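Local coordinates for protein L-hydantoinase (Arthrobacter aurescens, PDB 1GKR) that hydrolyses hydantoin derivatives, favouring aryl over alkyl ones, as a zinc-dependent homotetrameric cyclic amidase whose stereoselectivity varies with the substrate, at residues Glu217-Ala220 against Ile221-Leu225; Leu342-Met345 against Leu346-Val350; Pro368-Phe372 against Gly373-Gln377. All coordinates share one frame; numbering follows the deposited sequence.

Interaction 1. Residues Glu217-Ala220 against Ile221-Leu225; sequences ENEA and IQRAL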
loop_
_atom_site.group_PDB
_atom_site.type_symbol
_atom_site.label_atom_id
_atom_site.label_comp_id
_atom_site.label_asym_id
_atom_site.label_seq_id
_atom_site.Cartn_x
_atom_site.Cartn_y
_atom_site.Cartn_z
ATOM N N GLU A 217 -2.400 -18.328 -10.333
ATOM C CA GLU A 217 -3.328 -17.539 -11.135
ATOM C C GLU A 217 -3.034 -16.077 -10.846
ATOM O O GLU A 217 -2.963 -15.237 -11.746
ATOM C CB GLU A 217 -4.782 -17.827 -10.757
ATOM C CG GLU A 217 -5.777 -16.895 -11.438
ATOM C CD GLU A 217 -7.214 -17.187 -11.059
ATOM O OE1 GLU A 217 -7.455 -17.738 -9.973
ATOM O OE2 GLU A 217 -8.126 -16.851 -11.831
ATOM N N ASN A 218 -2.853 -15.775 -9.572
ATOM C CA ASN A 218 -2.592 -14.409 -9.174
ATOM C C ASN A 218 -1.232 -13.894 -9.614
ATOM O O ASN A 218 -1.066 -12.703 -9.845
ATOM C CB ASN A 218 -2.791 -14.284 -7.670
ATOM C CG ASN A 218 -4.259 -14.399 -7.276
ATOM O OD1 ASN A 218 -4.585 -14.571 -6.101
ATOM N ND2 ASN A 218 -5.149 -14.294 -8.260
ATOM N N GLU A 219 -0.259 -14.782 -9.750
ATOM C CA GLU A 219 1.053 -14.350 -10.205
ATOM C C GLU A 219 0.911 -13.890 -11.659
ATOM O O GLU A 219 1.454 -12.857 -12.057
ATOM C CB GLU A 219 2.049 -15.503 -10.104
ATOM C CG GLU A 219 3.464 -15.177 -10.566
ATOM C CD GLU A 219 3.609 -15.142 -12.088
ATOM O OE1 GLU A 219 3.060 -16.054 -12.747
ATOM O OE2 GLU A 219 4.278 -14.220 -12.627
ATOM N N ALA A 220 0.168 -14.656 -12.450
ATOM C CA ALA A 220 -0.025 -14.315 -13.851
ATOM C C ALA A 220 -0.763 -12.985 -13.971
ATOM O O ALA A 220 -0.459 -12.161 -14.846
ATOM C CB ALA A 220 -0.799 -15.414 -14.554
ATOM N N ILE A 221 -1.735 -12.766 -13.095
ATOM C CA ILE A 221 -2.473 -11.519 -13.147
ATOM C C ILE A 221 -1.493 -10.376 -12.867
ATOM O O ILE A 221 -1.466 -9.363 -13.579
ATOM C CB ILE A 221 -3.621 -11.532 -12.122
ATOM C CG1 ILE A 221 -4.711 -12.497 -12.591
ATOM C CG2 ILE A 221 -4.188 -10.146 -11.956
ATOM C CD1 ILE A 221 -5.829 -12.738 -11.563
ATOM N N GLN A 222 -0.671 -10.563 -11.841
ATOM C CA GLN A 222 0.324 -9.573 -11.439
ATOM C C GLN A 222 1.268 -9.249 -12.597
ATOM O O GLN A 222 1.601 -8.092 -12.837
ATOM C CB GLN A 222 1.122 -10.123 -10.274
ATOM C CG GLN A 222 1.981 -9.119 -9.543
ATOM C CD GLN A 222 1.636 -9.090 -8.051
ATOM O OE1 GLN A 222 2.366 -8.514 -7.239
ATOM N NE2 GLN A 222 0.509 -9.717 -7.688
ATOM N N ARG A 223 1.688 -10.292 -13.306
ATOM C CA ARG A 223 2.586 -10.160 -14.445
ATOM C C ARG A 223 1.941 -9.392 -15.608
ATOM O O ARG A 223 2.557 -8.500 -16.195
ATOM C CB ARG A 223 3.005 -11.545 -14.921
ATOM C CG ARG A 223 4.409 -11.592 -15.468
ATOM C CD ARG A 223 4.705 -12.891 -16.149
ATOM N NE ARG A 223 4.055 -14.031 -15.517
ATOM C CZ ARG A 223 3.675 -15.107 -16.196
ATOM N NH1 ARG A 223 3.892 -15.164 -17.506
ATOM N NH2 ARG A 223 3.065 -16.112 -15.583
ATOM N N ALA A 224 0.710 -9.753 -15.949
ATOM C CA ALA A 224 0.007 -9.082 -17.032
ATOM C C ALA A 224 -0.132 -7.617 -16.672
ATOM O O ALA A 224 0.080 -6.739 -17.510
ATOM C CB ALA A 224 -1.356 -9.689 -17.227
ATOM N N LEU A 225 -0.487 -7.366 -15.416
ATOM C CA LEU A 225 -0.650 -6.015 -14.917
ATOM C C LEU A 225 0.632 -5.178 -15.102
ATOM O O LEU A 225 0.582 -4.056 -15.605
ATOM C CB LEU A 225 -1.065 -6.087 -13.449
ATOM C CG LEU A 225 -2.537 -5.818 -13.086
ATOM C CD1 LEU A 225 -3.463 -6.118 -14.225
ATOM C CD2 LEU A 225 -2.911 -6.645 -11.882
#

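Interaction 2. Residues Leu342-Met345 against Leu346-Val350; sequences LPMM and LTNGV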
loop_
_atom_site.group_PDB
_atom_site.type_symbol
_atom_site.label_atom_id
_atom_site.label_comp_id
_atom_site.label_asym_id
_atom_site.label_seq_id
_atom_site.Cartn_x
_atom_site.Cartn_y
_atom_site.Cartn_z
ATOM N N LEU A 342 -27.825 -15.632 -17.553
ATOM C CA LEU A 342 -28.721 -14.628 -16.972
ATOM C C LEU A 342 -29.601 -15.230 -15.886
ATOM O O LEU A 342 -29.651 -14.726 -14.762
ATOM C CB LEU A 342 -29.619 -13.990 -18.039
ATOM C CG LEU A 342 -29.954 -12.487 -17.950
ATOM C CD1 LEU A 342 -31.245 -12.223 -18.707
ATOM C CD2 LEU A 342 -30.104 -12.032 -16.523
ATOM N N PRO A 343 -30.324 -16.311 -16.205
ATOM C CA PRO A 343 -31.168 -16.883 -15.153
ATOM C C PRO A 343 -30.424 -17.263 -13.873
ATOM O O PRO A 343 -30.978 -17.159 -12.768
ATOM C CB PRO A 343 -31.853 -18.076 -15.844
ATOM C CG PRO A 343 -31.120 -18.248 -17.146
ATOM C CD PRO A 343 -30.664 -16.879 -17.518
ATOM N N MET A 344 -29.172 -17.679 -13.998
ATOM C CA MET A 344 -28.439 -18.036 -12.805
ATOM C C MET A 344 -28.161 -16.787 -11.969
ATOM O O MET A 344 -28.311 -16.819 -10.749
ATOM C CB MET A 344 -27.144 -18.753 -13.171
ATOM C CG MET A 344 -26.934 -20.049 -12.401
ATOM S SD MET A 344 -28.428 -21.083 -12.374
ATOM C CE MET A 344 -28.269 -21.854 -10.818
ATOM N N MET A 345 -27.780 -15.682 -12.619
ATOM C CA MET A 345 -27.499 -14.427 -11.907
ATOM C C MET A 345 -28.787 -13.834 -11.336
ATOM O O MET A 345 -28.819 -13.334 -10.211
ATOM C CB MET A 345 -26.852 -13.400 -12.841
ATOM C CG MET A 345 -25.471 -13.764 -13.314
ATOM S SD MET A 345 -24.433 -14.407 -11.994
ATOM C CE MET A 345 -24.263 -12.977 -10.936
ATOM N N LEU A 346 -29.848 -13.881 -12.133
ATOM C CA LEU A 346 -31.145 -13.378 -11.716
ATOM C C LEU A 346 -31.638 -14.177 -10.507
ATOM O O LEU A 346 -32.092 -13.615 -9.516
ATOM C CB LEU A 346 -32.124 -13.542 -12.868
ATOM C CG LEU A 346 -32.667 -12.315 -13.595
ATOM C CD1 LEU A 346 -31.690 -11.160 -13.560
ATOM C CD2 LEU A 346 -32.998 -12.736 -15.017
ATOM N N THR A 347 -31.519 -15.496 -10.598
ATOM C CA THR A 347 -31.966 -16.399 -9.549
ATOM C C THR A 347 -31.202 -16.343 -8.228
ATOM O O THR A 347 -31.799 -16.119 -7.180
ATOM C CB THR A 347 -31.955 -17.861 -10.061
ATOM O OG1 THR A 347 -32.974 -18.019 -11.054
ATOM C CG2 THR A 347 -32.202 -18.840 -8.935
ATOM N N ASN A 348 -29.893 -16.547 -8.271
ATOM C CA ASN A 348 -29.103 -16.555 -7.049
ATOM C C ASN A 348 -28.500 -15.223 -6.664
ATOM O O ASN A 348 -27.869 -15.102 -5.606
ATOM C CB ASN A 348 -28.000 -17.590 -7.169
ATOM C CG ASN A 348 -28.539 -18.959 -7.495
ATOM O OD1 ASN A 348 -29.243 -19.568 -6.691
ATOM N ND2 ASN A 348 -28.228 -19.446 -8.689
ATOM N N GLY A 349 -28.675 -14.229 -7.531
ATOM C CA GLY A 349 -28.155 -12.904 -7.258
ATOM C C GLY A 349 -29.276 -11.926 -6.931
ATOM O O GLY A 349 -29.475 -11.545 -5.772
ATOM N N VAL A 350 -30.028 -11.532 -7.953
ATOM C CA VAL A 350 -31.115 -10.586 -7.771
ATOM C C VAL A 350 -32.216 -11.090 -6.853
ATOM O O VAL A 350 -32.486 -10.472 -5.826
ATOM C CB VAL A 350 -31.732 -10.178 -9.120
ATOM C CG1 VAL A 350 -32.940 -9.292 -8.884
ATOM C CG2 VAL A 350 -30.697 -9.432 -9.953
#

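Interaction 3. Residues Pro368-Phe372 against Gly373-Gln377; sequences PAKLF and GIYPQ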
loop_
_atom_site.group_PDB
_atom_site.type_symbol
_atom_site.label_atom_id
_atom_site.label_comp_id
_atom_site.label_asym_id
_atom_site.label_seq_id
_atom_site.Cartn_x
_atom_site.Cartn_y
_atom_site.Cartn_z
ATOM N N PRO A 368 -19.359 -4.370 -20.714
ATOM C CA PRO A 368 -18.777 -5.088 -21.850
ATOM C C PRO A 368 -18.893 -4.284 -23.165
ATOM O O PRO A 368 -17.918 -4.144 -23.889
ATOM C CB PRO A 368 -19.542 -6.420 -21.857
ATOM C CG PRO A 368 -20.711 -6.194 -20.896
ATOM C CD PRO A 368 -20.204 -5.251 -19.892
ATOM N N ALA A 369 -20.062 -3.728 -23.455
ATOM C CA ALA A 369 -20.233 -2.945 -24.672
ATOM C C ALA A 369 -19.277 -1.758 -24.668
ATOM O O ALA A 369 -18.595 -1.480 -25.655
ATOM C CB ALA A 369 -21.660 -2.449 -24.783
ATOM N N LYS A 370 -19.239 -1.050 -23.550
ATOM C CA LYS A 370 -18.362 0.102 -23.428
ATOM C C LYS A 370 -16.906 -0.258 -23.669
ATOM O O LYS A 370 -16.261 0.339 -24.524
ATOM C CB LYS A 370 -18.510 0.745 -22.048
ATOM C CG LYS A 370 -19.776 1.576 -21.893
ATOM C CD LYS A 370 -19.881 2.163 -20.502
ATOM C CE LYS A 370 -21.021 3.147 -20.406
ATOM N NZ LYS A 370 -21.166 3.667 -19.019
ATOM N N LEU A 371 -16.384 -1.235 -22.935
ATOM C CA LEU A 371 -14.979 -1.609 -23.098
ATOM C C LEU A 371 -14.572 -1.956 -24.533
ATOM O O LEU A 371 -13.451 -1.680 -24.939
ATOM C CB LEU A 371 -14.626 -2.769 -22.164
ATOM C CG LEU A 371 -14.632 -2.380 -20.687
ATOM C CD1 LEU A 371 -14.504 -3.608 -19.833
ATOM C CD2 LEU A 371 -13.494 -1.427 -20.404
ATOM N N PHE A 372 -15.478 -2.537 -25.311
ATOM C CA PHE A 372 -15.140 -2.910 -26.678
ATOM C C PHE A 372 -15.495 -1.876 -27.725
ATOM O O PHE A 372 -15.224 -2.056 -28.922
ATOM C CB PHE A 372 -15.781 -4.245 -27.026
ATOM C CG PHE A 372 -15.062 -5.409 -26.437
ATOM C CD1 PHE A 372 -13.894 -5.880 -27.025
ATOM C CD2 PHE A 372 -15.522 -6.008 -25.266
ATOM C CE1 PHE A 372 -13.195 -6.944 -26.444
ATOM C CE2 PHE A 372 -14.833 -7.065 -24.679
ATOM C CZ PHE A 372 -13.672 -7.539 -25.261
ATOM N N GLY A 373 -16.100 -0.788 -27.270
ATOM C CA GLY A 373 -16.460 0.272 -28.181
ATOM C C GLY A 373 -17.678 0.034 -29.041
ATOM O O GLY A 373 -17.779 0.604 -30.118
ATOM N N ILE A 374 -18.606 -0.799 -28.593
ATOM C CA ILE A 374 -19.811 -1.029 -29.379
ATOM C C ILE A 374 -20.966 -0.439 -28.582
ATOM O O ILE A 374 -22.139 -0.703 -28.867
ATOM C CB ILE A 374 -20.052 -2.549 -29.608
ATOM C CG1 ILE A 374 -20.174 -3.286 -28.273
ATOM C CG2 ILE A 374 -18.897 -3.149 -30.386
ATOM C CD1 ILE A 374 -20.339 -4.794 -28.427
ATOM N N TYR A 375 -20.608 0.412 -27.621
ATOM C CA TYR A 375 -21.556 0.979 -26.685
ATOM C C TYR A 375 -22.893 1.548 -27.080
ATOM O O TYR A 375 -23.842 0.781 -27.283
ATOM C CB TYR A 375 -20.909 1.985 -25.737
ATOM C CG TYR A 375 -21.908 2.508 -24.706
ATOM C CD1 TYR A 375 -22.629 1.635 -23.889
ATOM C CD2 TYR A 375 -22.155 3.871 -24.578
ATOM C CE1 TYR A 375 -23.577 2.114 -22.972
ATOM C CE2 TYR A 375 -23.089 4.360 -23.671
ATOM C CZ TYR A 375 -23.801 3.485 -22.868
ATOM O OH TYR A 375 -24.726 4.007 -21.966
ATOM N N PRO A 376 -22.999 2.876 -27.249
ATOM C CA PRO A 376 -24.367 3.307 -27.588
ATOM C C PRO A 376 -25.207 2.281 -28.396
ATOM O O PRO A 376 -26.381 2.056 -28.079
ATOM C CB PRO A 376 -24.147 4.645 -28.275
ATOM C CG PRO A 376 -22.819 4.446 -28.938
ATOM C CD PRO A 376 -21.987 3.714 -27.917
ATOM N N GLN A 377 -24.600 1.605 -29.379
ATOM C CA GLN A 377 -25.339 0.621 -30.184
ATOM C C GLN A 377 -25.900 -0.553 -29.372
ATOM O O GLN A 377 -27.091 -0.852 -29.464
ATOM C CB GLN A 377 -24.466 0.077 -31.314
ATOM C CG GLN A 377 -25.255 -0.764 -32.292
ATOM C CD GLN A 377 -24.397 -1.368 -33.388
ATOM O OE1 GLN A 377 -23.224 -1.030 -33.537
ATOM N NE2 GLN A 377 -24.985 -2.261 -34.167
#

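Interaction 1. Residues Glu217-Ala220 against Ile221-Leu225
E219 starts out with CG trans to the backbone N and then folds at its second torsion (chi2 -77°), while R223, one turn further on, bends at chi3 (-35°). The two bends bring carboxylate and guanidinium into nearly one plane. R223 grips side-on with two nitrogens: NH2 of R223 gives to OE1 of E219 at 2.8 Å, and NE of R223 gives to OE2 of E219 at 2.9 Å. Each oxygen uses its syn lone pair, and with one bond to each of them neither flat group is likely to turn without straining or losing one. R223 NH1 pairs with D163 and E219 OE1 also accepts from N186, which draws this i to i+4 salt bridge into a buried polar cluster; E219 and R223 of a second subunit pack against it. On another side of the helix, I221 CD1 runs alongside E217 CG at 4.2 Å. The E217 carboxylate goes on to S241, N242 and R289, and the E217 side chain lies about 6 Å from that of the zinc ligand H239. Helix 214-231 thus sits with I221, Q222 and L225 against helix 243-254, A220 against A184 just after strand 179-182, and leads into strand 234-237.

Interaction 2. Residues Leu342-Met345 against Leu346-Val350
L342 and L346, one turn apart, slant across each other with their branched ends in contact. L342 CD2 meets both methyls of L346, lying 3.3 Å from L346 CD2 and 3.5 Å from L346 CD1, and the pair carries on outward to P423 from L342 and to L360 and L394 from L346.

T347 is turned back on its own helix. Its OG1 stands beside the backbone N (chi1 -68°), which brings the hydroxyl within 2.8 Å of P343 O, to which it donates. T347 N gives to the same carbonyl from the opposite face of its plane, so P343 O is held by two donors of one residue. The hydroxyl has further work, accepting from T420 N at strand 418-428.

M344 and N348 run alongside each other in the same direction. The thioether chain of M344 is bent at chi2 and chi3 and runs beside the amide, while N348 ND2 makes a weak bond to M344 O at 3.3 Å. The amide oxygen, OD1, accepts from K352 NZ, beyond the end of the helix. M345, bent at chi2 and chi3, heads instead toward L268, L360 and M364.

The last backbone bonds show how the helix finishes. M345 O takes V350 N at 3.1 Å, in the carbonyl plane, and G349 N only weakly. The V350 N to M345 O bond, i to i+5, defines a pi-type turn, here closing helix 341-350, which lies between helix 357-372 and strand 418-428 in this amidohydrolase.

Interaction 3. Residues Pro368-Phe372 against Gly373-Gln377
Backbone hydrogen bonds between A369-K370 and G373-I374 end helix 357-372. I374 N reaches back to A369 O at 3.0 Å, and G373 N to K370 O, also at 3.0 Å. The second donor stands well above the carbonyl plane rather than on a lone pair, as the chain turns sharply there. G373 takes a positive phi of 77°, which by itself favours glycine, and the two bonds complete a Schellman motif.

Apolar contacts close the turn. A369 CB touches I374 CG1 at 3.9 Å and comes to the edge of the Y375 ring, where CD1 of Y375 is 4.3 Å from CB of A369.

Over one face of that ring lies K370. Its side chain is extended beyond CG and runs along the tyrosine in the same direction. Y375 CG is trans to the backbone N (chi1 -177°), which sets the ring beside the lysine methylenes. K370 CG lies 3.5 Å from Y375 CD1, and K370 CE makes a CH-pi contact 3.9 Å from the centroid of the Y375 ring. Replacing Y375 with an alanine would probably leave the K370 methylenes without a surface to lie on and its chain freer to swing.

The charge probably matters less here than the hydrocarbon. K370 NZ is too distant from the ring for more than a weak cation-pi attraction and has a long, weak ion pair with D15 of a third subunit, so within this contact the lysine probably works mainly through its aliphatic chain.

Overall arrangement
From the N terminus the three contacts come in series, none nested in or crossing another. Each is local and closes a single turn of chain, not a long loop. Interaction 1 lies inside helix 214-231, toward its start, near the zinc site and a subunit interface. Interaction 2 finishes helix 341-350, away from the annotated sites, and interaction 3 caps the very next helix, 357-372, before the chain heads for strand 389-393. Their centres are 23 to 29 Å apart and none touch. Helix 357-372 joins the last two: L360 and M364 receive interaction 2, while F372 and L371 lie on I236 of strand 234-237, which follows the helix of interaction 1.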